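Local coordinates for enoyl-CoA hydratase/isomerase (Shewanella pealeana, PDB 4KPK), which probably acts as a crotonase-type isomerase or hydratase on acyl-CoA thioesters, at residues E202-D205 against A206-L210; R187-Q191 against R192-R196; I72-L75 against E76-R80. One frame throughout, in Å; residues are numbered along the deposited sequence.

Contact 1 (E202-D205 against A206-L210); sequences ERFD and AQKAL
Asp205 caps the start of helix 206-212 and folds its carboxylate back onto the backbone N-H of Lys208. It sits at the N-cap position. Its OD1 accepts a hydrogen bond from Lys208 N at 3.1 Å. The bond is almost straight at the hydrogen, 173°, and the N-H meets OD1 nearly in line with the C-O bond. The first torsion explains this: CG lies between the backbone N and the carbonyl carbon, chi1 70°, which swings the carboxylate over the first turn. Gln207 CB lies 3.6 Å from the same OD1. The main chain adds a second hold, as Ala209 N donates to Asp205 O at 3.0 Å. A negative carboxylate at this end of a helix is likely to be favoured by the helix dipole.

Phe204, one residue earlier, takes the same first torsion, with chi1 63°. It turns its side chain toward the helix. Its CB is 3.8 Å from Lys208 CG, and its ring atom CD2 is 3.9 Å from that same CG. The two side chains cross at about a right angle. Further along the ring, CE2 comes within 4.3 Å of Ala209 CB. Apolar packing from the residue before the N-cap to the fourth residue of the helix fits a hydrophobic staple. Lys208 bends twice beyond CG and carries its amine away from the ring. That amine has a long, weak ion pair with Glu211, and Gln207 NE2 bonds to the same glutamate.

Phe204 bonds through its backbone to Phe167 of strand 167-168. Its ring meets those of Phe167 and of Tyr197 in helix 191-200. Ala206, Gln207 and Leu210 rest on Ile218 of strand 217-218, so the helix lies beside the outermost strand at one edge of the main sheet.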
loop_
_atom_site.group_PDB
_atom_site.type_symbol
_atom_site.label_atom_id
_atom_site.label_comp_id
_atom_site.label_asym_id
_atom_site.label_seq_id
_atom_site.Cartn_x
_atom_site.Cartn_y
_atom_site.Cartn_z
ATOM N N GLU A 202 8.185 19.108 3.328
ATOM C CA GLU A 202 7.647 19.587 4.580
ATOM C C GLU A 202 8.011 18.685 5.738
ATOM O O GLU A 202 8.275 17.477 5.590
ATOM C CB GLU A 202 6.138 19.785 4.486
ATOM C CG GLU A 202 5.353 18.507 4.331
ATOM C CD GLU A 202 3.969 18.764 3.757
ATOM O OE1 GLU A 202 3.059 19.232 4.533
ATOM O OE2 GLU A 202 3.798 18.493 2.551
ATOM N N ARG A 203 8.025 19.308 6.922
ATOM C CA ARG A 203 8.232 18.614 8.168
ATOM C C ARG A 203 6.942 17.897 8.478
ATOM O O ARG A 203 5.891 18.378 8.109
ATOM C CB ARG A 203 8.575 19.613 9.291
ATOM C CG ARG A 203 9.772 19.158 10.124
ATOM C CD ARG A 203 10.162 20.233 11.139
ATOM N NE ARG A 203 10.720 21.380 10.440
ATOM C CZ ARG A 203 12.017 21.624 10.283
ATOM N NH1 ARG A 203 12.931 20.814 10.800
ATOM N NH2 ARG A 203 12.407 22.697 9.604
ATOM N N PHE A 204 7.031 16.743 9.132
ATOM C CA PHE A 204 5.851 16.076 9.672
ATOM C C PHE A 204 6.128 15.496 11.050
ATOM O O PHE A 204 7.297 15.381 11.436
ATOM C CB PHE A 204 5.198 15.093 8.697
ATOM C CG PHE A 204 6.054 13.920 8.286
ATOM C CD1 PHE A 204 6.809 13.978 7.133
ATOM C CD2 PHE A 204 5.970 12.728 8.968
ATOM C CE1 PHE A 204 7.537 12.869 6.695
ATOM C CE2 PHE A 204 6.715 11.622 8.574
ATOM C CZ PHE A 204 7.502 11.692 7.428
ATOM N N ASP A 205 5.055 15.301 11.825
ATOM C CA ASP A 205 5.175 14.991 13.229
ATOM C C ASP A 205 4.919 13.520 13.522
ATOM O O ASP A 205 4.742 12.720 12.625
ATOM C CB ASP A 205 4.320 15.956 14.140
ATOM C CG ASP A 205 2.809 15.766 14.029
ATOM O OD1 ASP A 205 2.307 14.736 13.546
ATOM O OD2 ASP A 205 2.093 16.691 14.454
ATOM N N ALA A 206 4.975 13.174 14.802
ATOM C CA ALA A 206 4.912 11.831 15.257
ATOM C C ALA A 206 3.585 11.211 14.873
ATOM O O ALA A 206 3.520 10.056 14.469
ATOM C CB ALA A 206 5.055 11.824 16.789
ATOM N N GLN A 207 2.507 11.971 15.048
ATOM C CA GLN A 207 1.190 11.413 14.854
ATOM C C GLN A 207 1.003 11.082 13.374
ATOM O O GLN A 207 0.432 10.079 13.028
ATOM C CB GLN A 207 0.145 12.432 15.296
ATOM C CG GLN A 207 -1.267 12.005 15.005
ATOM C CD GLN A 207 -1.619 10.662 15.620
ATOM O OE1 GLN A 207 -1.240 10.370 16.772
ATOM N NE2 GLN A 207 -2.353 9.827 14.863
ATOM N N LYS A 208 1.408 11.984 12.514
ATOM C CA LYS A 208 1.334 11.743 11.060
ATOM C C LYS A 208 2.179 10.513 10.639
ATOM O O LYS A 208 1.755 9.711 9.824
ATOM C CB LYS A 208 1.833 13.015 10.354
ATOM C CG LYS A 208 2.078 12.933 8.854
ATOM C CD LYS A 208 0.865 12.475 8.092
ATOM C CE LYS A 208 -0.280 13.426 8.224
ATOM N NZ LYS A 208 -1.272 13.007 7.200
ATOM N N ALA A 209 3.365 10.392 11.233
ATOM C CA ALA A 209 4.250 9.247 11.103
ATOM C C ALA A 209 3.560 7.936 11.417
ATOM O O ALA A 209 3.715 6.904 10.704
ATOM C CB ALA A 209 5.462 9.416 12.036
ATOM N N LEU A 210 2.817 7.970 12.517
ATOM C CA LEU A 210 2.084 6.825 12.953
ATOM C C LEU A 210 1.016 6.474 11.910
ATOM O O LEU A 210 0.900 5.296 11.548
ATOM C CB LEU A 210 1.477 7.072 14.372
ATOM C CG LEU A 210 0.618 5.960 14.993
ATOM C CD1 LEU A 210 1.482 4.733 15.219
ATOM C CD2 LEU A 210 -0.017 6.364 16.330
#

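Contact 2 (R187-Q191 against R192-R196); sequences RAMGQ and RAARR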
loop_
_atom_site.group_PDB
_atom_site.type_symbol
_atom_site.label_atom_id
_atom_site.label_comp_id
_atom_site.label_asym_id
_atom_site.label_seq_id
_atom_site.Cartn_x
_atom_site.Cartn_y
_atom_site.Cartn_z
ATOM N N ARG A 187 8.099 1.929 0.428
ATOM C CA ARG A 187 7.458 0.731 0.908
ATOM C C ARG A 187 6.676 1.030 2.215
ATOM O O ARG A 187 5.577 0.521 2.423
ATOM C CB ARG A 187 8.486 -0.351 1.191
ATOM C CG ARG A 187 7.902 -1.721 1.362
ATOM C CD ARG A 187 8.946 -2.734 1.752
ATOM N NE ARG A 187 9.838 -2.171 2.716
ATOM C CZ ARG A 187 11.037 -2.649 3.036
ATOM N NH1 ARG A 187 11.512 -3.707 2.426
ATOM N NH2 ARG A 187 11.758 -2.048 3.997
ATOM N N ALA A 188 7.248 1.833 3.088
ATOM C CA ALA A 188 6.630 2.062 4.390
ATOM C C ALA A 188 5.406 2.932 4.304
ATOM O O ALA A 188 4.361 2.534 4.719
ATOM C CB ALA A 188 7.646 2.687 5.300
HETATM N N MSE A 189 5.555 4.111 3.727
HETATM C CA MSE A 189 4.513 5.146 3.723
HETATM C C MSE A 189 3.619 5.146 2.506
HETATM O O MSE A 189 2.533 5.736 2.535
HETATM C CB MSE A 189 5.198 6.488 3.888
HETATM C CG MSE A 189 5.634 7.160 2.595
HETATM SE SE MSE A 189 6.470 8.952 2.864
HETATM C CE MSE A 189 5.391 9.818 4.248
ATOM N N GLY A 190 4.032 4.452 1.439
ATOM C CA GLY A 190 3.243 4.358 0.223
ATOM C C GLY A 190 3.546 5.507 -0.770
ATOM O O GLY A 190 4.009 6.571 -0.376
ATOM N N GLN A 191 3.255 5.273 -2.050
ATOM C CA GLN A 191 3.390 6.254 -3.133
ATOM C C GLN A 191 2.570 7.513 -3.005
ATOM O O GLN A 191 3.056 8.598 -3.296
ATOM C CB GLN A 191 3.073 5.620 -4.493
ATOM C CG GLN A 191 4.080 4.521 -4.934
ATOM C CD GLN A 191 5.156 5.053 -5.884
ATOM O OE1 GLN A 191 5.009 6.146 -6.467
ATOM N NE2 GLN A 191 6.277 4.295 -6.006
ATOM N N ARG A 192 1.309 7.383 -2.652
ATOM C CA ARG A 192 0.462 8.559 -2.434
ATOM C C ARG A 192 1.109 9.598 -1.453
ATOM O O ARG A 192 1.230 10.774 -1.766
ATOM C CB ARG A 192 -0.971 8.138 -2.013
ATOM C CG ARG A 192 -2.033 9.231 -2.164
ATOM C CD ARG A 192 -2.372 9.527 -3.611
ATOM N NE ARG A 192 -2.850 10.905 -3.962
ATOM C CZ ARG A 192 -4.074 11.219 -4.365
ATOM N NH1 ARG A 192 -5.029 10.312 -4.417
ATOM N NH2 ARG A 192 -4.391 12.426 -4.708
ATOM N N ALA A 193 1.606 9.149 -0.326
ATOM C CA ALA A 193 2.248 10.052 0.626
ATOM C C ALA A 193 3.684 10.426 0.229
ATOM O O ALA A 193 4.123 11.538 0.486
ATOM C CB ALA A 193 2.233 9.432 2.027
ATOM N N ALA A 194 4.418 9.533 -0.429
ATOM C CA ALA A 194 5.789 9.874 -0.866
ATOM C C ALA A 194 5.810 10.972 -1.877
ATOM O O ALA A 194 6.681 11.838 -1.874
ATOM C CB ALA A 194 6.515 8.628 -1.395
ATOM N N ARG A 195 4.882 10.922 -2.796
ATOM C CA ARG A 195 4.815 11.917 -3.822
ATOM C C ARG A 195 4.486 13.282 -3.222
ATOM O O ARG A 195 4.859 14.289 -3.782
ATOM C CB ARG A 195 3.797 11.519 -4.876
ATOM C CG ARG A 195 4.469 10.714 -6.002
ATOM C CD ARG A 195 3.552 10.124 -7.019
ATOM N NE ARG A 195 3.073 11.129 -7.942
ATOM C CZ ARG A 195 2.572 10.847 -9.138
ATOM N NH1 ARG A 195 2.557 9.596 -9.595
ATOM N NH2 ARG A 195 2.119 11.813 -9.901
ATOM N N ARG A 196 3.776 13.326 -2.089
ATOM C CA ARG A 196 3.581 14.633 -1.430
ATOM C C ARG A 196 4.873 15.048 -0.726
ATOM O O ARG A 196 5.551 16.030 -1.101
ATOM C CB ARG A 196 2.437 14.557 -0.479
ATOM C CG ARG A 196 2.330 15.790 0.416
ATOM C CD ARG A 196 1.381 15.559 1.590
ATOM N NE ARG A 196 1.436 16.723 2.504
ATOM C CZ ARG A 196 0.595 16.910 3.520
ATOM N NH1 ARG A 196 -0.373 16.053 3.744
ATOM N NH2 ARG A 196 0.698 17.986 4.288
HETATM O O HOH W 1 0.852 6.519 0.777
HETATM O O HOH W 2 4.566 7.278 -8.944
#
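Met189, a selenomethionine, packs on Ala193 and Ala194 across a glycine break between two helices of the crotonase-like fold. Gly190 ends helix 182-189 with a positive phi of 89° and serves as N-cap of helix 191-200. With this backbone, any CB would collide with Met189 O, so only glycine fits comfortably. The tight side is apolar. Met189 CG lies between the backbone N and the carbonyl carbon, chi1 89°, which turns SE toward Ala194. Met189 CE lies 3.9 Å from Ala193 CB, and SE is 3.9 Å from Ala194 CA. Leu212 of helix 206-212 also touches Met189 and Ala193. Ala194 N donates to Gly190 O at 3.0 Å, in the carbonyl plane. Met189 O and Ala193 N are too far apart to bond directly; a water bridges them, donating to Met189 O and accepting from Ala193 N at 2.9 Å.

Between these segments the polar side is looser, and it faces a second subunit. Gln191 NE2 reaches Leu248 O of the second subunit, and Arg195 forms salt bridges with Asp157 and Asp131 of that subunit. Between the two side chains sits another water, 2.8 Å from Gln191 OE1, which accepts from Arg195 NH1 at 3.1 Å.

Contact 3 (I72-L75 against E76-R80); sequences IQVL and EHFKR
Val74 and Phe78 meet one helical turn apart, a local contact within helix 65-80. This helix is the crossover of a beta-alpha-beta unit between strands 49-54 and 86-91 of the crotonase-like fold. Four successive backbone bonds keep the turn regular, from Glu76 N to Ile72 O through to Lys79 N to Leu75 O.

The two side chains run alongside each other in the same direction. Val74 CG1 touches the ring at its CD2 and CE2 atoms, 3.6 Å from Phe78 CD2 and 3.7 Å from Phe78 CE2. It gets there because CG1 stands opposite the backbone N, chi1 172°, on the side of the carbonyl carbon. Phe78 CD2 also comes within 3.5 Å of Val74 O, which already accepts from Phe78 N at 3.0 Å. The pair is buried against the sheet: Val74 rests on Met52 and Phe78 on Ala50, both of strand 49-54. Leu75 packs on Leu126 and Met129 of helix 113-132. Replacing Phe78 by an alanine would probably open a gap beside Val74 CG1 and weaken the packing of the helix on Ala50, Cys84 and Phe133.

Glu76 and Arg80 are held more loosely. Glu76 OE2 and Arg80 NH1 make only a long salt bridge of 3.7 Å, and Arg80 is poorly ordered. His77 is buried against helix 30-37, where its NE2 bonds to Thr31 OG1. Its CD2 lies over one face of the Phe78 ring, 3.7 Å above the plane and offset toward the rim.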
loop_
_atom_site.group_PDB
_atom_site.type_symbol
_atom_site.label_atom_id
_atom_site.label_comp_id
_atom_site.label_asym_id
_atom_site.label_seq_id
_atom_site.Cartn_x
_atom_site.Cartn_y
_atom_site.Cartn_z
ATOM N N ILE A 72 27.601 -0.243 9.280
ATOM C CA ILE A 72 27.887 -1.508 8.546
ATOM C C ILE A 72 28.641 -2.527 9.395
ATOM O O ILE A 72 28.238 -3.679 9.497
ATOM C CB ILE A 72 28.611 -1.225 7.201
ATOM C CG1 ILE A 72 27.689 -0.377 6.296
ATOM C CG2 ILE A 72 29.068 -2.518 6.483
ATOM C CD1 ILE A 72 28.360 0.249 5.102
ATOM N N GLN A 73 29.724 -2.103 10.037
ATOM C CA GLN A 73 30.500 -2.989 10.868
ATOM C C GLN A 73 29.699 -3.608 12.031
ATOM O O GLN A 73 29.848 -4.800 12.312
ATOM C CB GLN A 73 31.683 -2.234 11.477
ATOM C CG GLN A 73 32.819 -1.922 10.530
ATOM C CD GLN A 73 33.895 -1.115 11.216
ATOM O OE1 GLN A 73 34.430 -1.529 12.255
ATOM N NE2 GLN A 73 34.203 0.061 10.667
ATOM N N VAL A 74 28.889 -2.790 12.731
ATOM C CA VAL A 74 28.105 -3.306 13.824
ATOM C C VAL A 74 27.035 -4.319 13.348
ATOM O O VAL A 74 26.771 -5.366 13.994
ATOM C CB VAL A 74 27.448 -2.166 14.589
ATOM C CG1 VAL A 74 26.467 -2.715 15.630
ATOM C CG2 VAL A 74 28.492 -1.287 15.267
ATOM N N LEU A 75 26.424 -4.017 12.210
ATOM C CA LEU A 75 25.497 -4.941 11.592
ATOM C C LEU A 75 26.185 -6.246 11.236
ATOM O O LEU A 75 25.649 -7.304 11.560
ATOM C CB LEU A 75 24.847 -4.369 10.322
ATOM C CG LEU A 75 23.840 -3.230 10.466
ATOM C CD1 LEU A 75 23.202 -2.938 9.112
ATOM C CD2 LEU A 75 22.789 -3.574 11.513
ATOM N N GLU A 76 27.347 -6.188 10.576
ATOM C CA GLU A 76 28.026 -7.447 10.201
ATOM C C GLU A 76 28.418 -8.169 11.487
ATOM O O GLU A 76 28.219 -9.361 11.602
ATOM C CB GLU A 76 29.209 -7.230 9.272
ATOM C CG GLU A 76 30.256 -8.346 9.331
ATOM C CD GLU A 76 29.815 -9.760 8.860
ATOM O OE1 GLU A 76 28.662 -10.234 9.112
ATOM O OE2 GLU A 76 30.684 -10.449 8.252
ATOM N N HIS A 77 28.879 -7.436 12.502
ATOM C CA HIS A 77 29.174 -8.066 13.781
ATOM C C HIS A 77 28.000 -8.869 14.376
ATOM O O HIS A 77 28.152 -10.035 14.740
ATOM C CB HIS A 77 29.640 -7.021 14.751
ATOM C CG HIS A 77 29.898 -7.543 16.111
ATOM N ND1 HIS A 77 30.976 -8.347 16.397
ATOM C CD2 HIS A 77 29.230 -7.360 17.278
ATOM C CE1 HIS A 77 30.960 -8.653 17.681
ATOM N NE2 HIS A 77 29.900 -8.085 18.230
ATOM N N PHE A 78 26.815 -8.292 14.419
ATOM C CA PHE A 78 25.698 -8.956 15.101
ATOM C C PHE A 78 24.991 -10.017 14.228
ATOM O O PHE A 78 24.395 -10.972 14.732
ATOM C CB PHE A 78 24.709 -7.918 15.659
ATOM C CG PHE A 78 25.191 -7.213 16.930
ATOM C CD1 PHE A 78 25.600 -7.945 18.047
ATOM C CD2 PHE A 78 25.186 -5.811 17.035
ATOM C CE1 PHE A 78 26.031 -7.316 19.203
ATOM C CE2 PHE A 78 25.587 -5.174 18.218
ATOM C CZ PHE A 78 26.022 -5.923 19.296
ATOM N N LYS A 79 25.060 -9.868 12.919
ATOM C CA LYS A 79 24.542 -10.880 12.058
ATOM C C LYS A 79 25.272 -12.212 12.316
ATOM O O LYS A 79 24.629 -13.222 12.406
ATOM C CB LYS A 79 24.679 -10.488 10.602
ATOM C CG LYS A 79 24.123 -11.585 9.721
ATOM C CD LYS A 79 24.161 -11.242 8.245
ATOM C CE LYS A 79 23.827 -12.511 7.463
ATOM N NZ LYS A 79 23.418 -12.223 6.070
ATOM N N ARG A 80 26.603 -12.183 12.429
ATOM C CA ARG A 80 27.437 -13.375 12.722
ATOM C C ARG A 80 27.097 -14.029 14.073
ATOM O O ARG A 80 27.009 -15.264 14.192
ATOM C CB ARG A 80 28.924 -12.988 12.777
ATOM C CG ARG A 80 29.532 -12.451 11.490
ATOM C CD ARG A 80 31.055 -12.299 11.609
ATOM N NE ARG A 80 31.501 -11.444 12.735
ATOM C CZ ARG A 80 32.059 -10.221 12.646
ATOM N NH1 ARG A 80 32.265 -9.626 11.472
ATOM N NH2 ARG A 80 32.411 -9.574 13.758
#

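From the N terminus, contact 3 comes first, on the helix between strands 49-54 and 86-91. More than a hundred residues later contact 2 joins helices 182-189 and 191-200. Contact 1 follows a few residues on, where strand 203-204 leads into helix 206-212. Each closes only a turn of local chain. The three run in series, and none nests in or crosses another. Contacts 1 and 2 touch: Glu202 OE1 forms a salt bridge with Arg196 NH2 at 2.7 Å, and Phe204 CZ packs on Met189 CE at 4.3 Å. Contact 3 lies on the opposite side of the chain's centre, about 30 Å from contact 2 between centres.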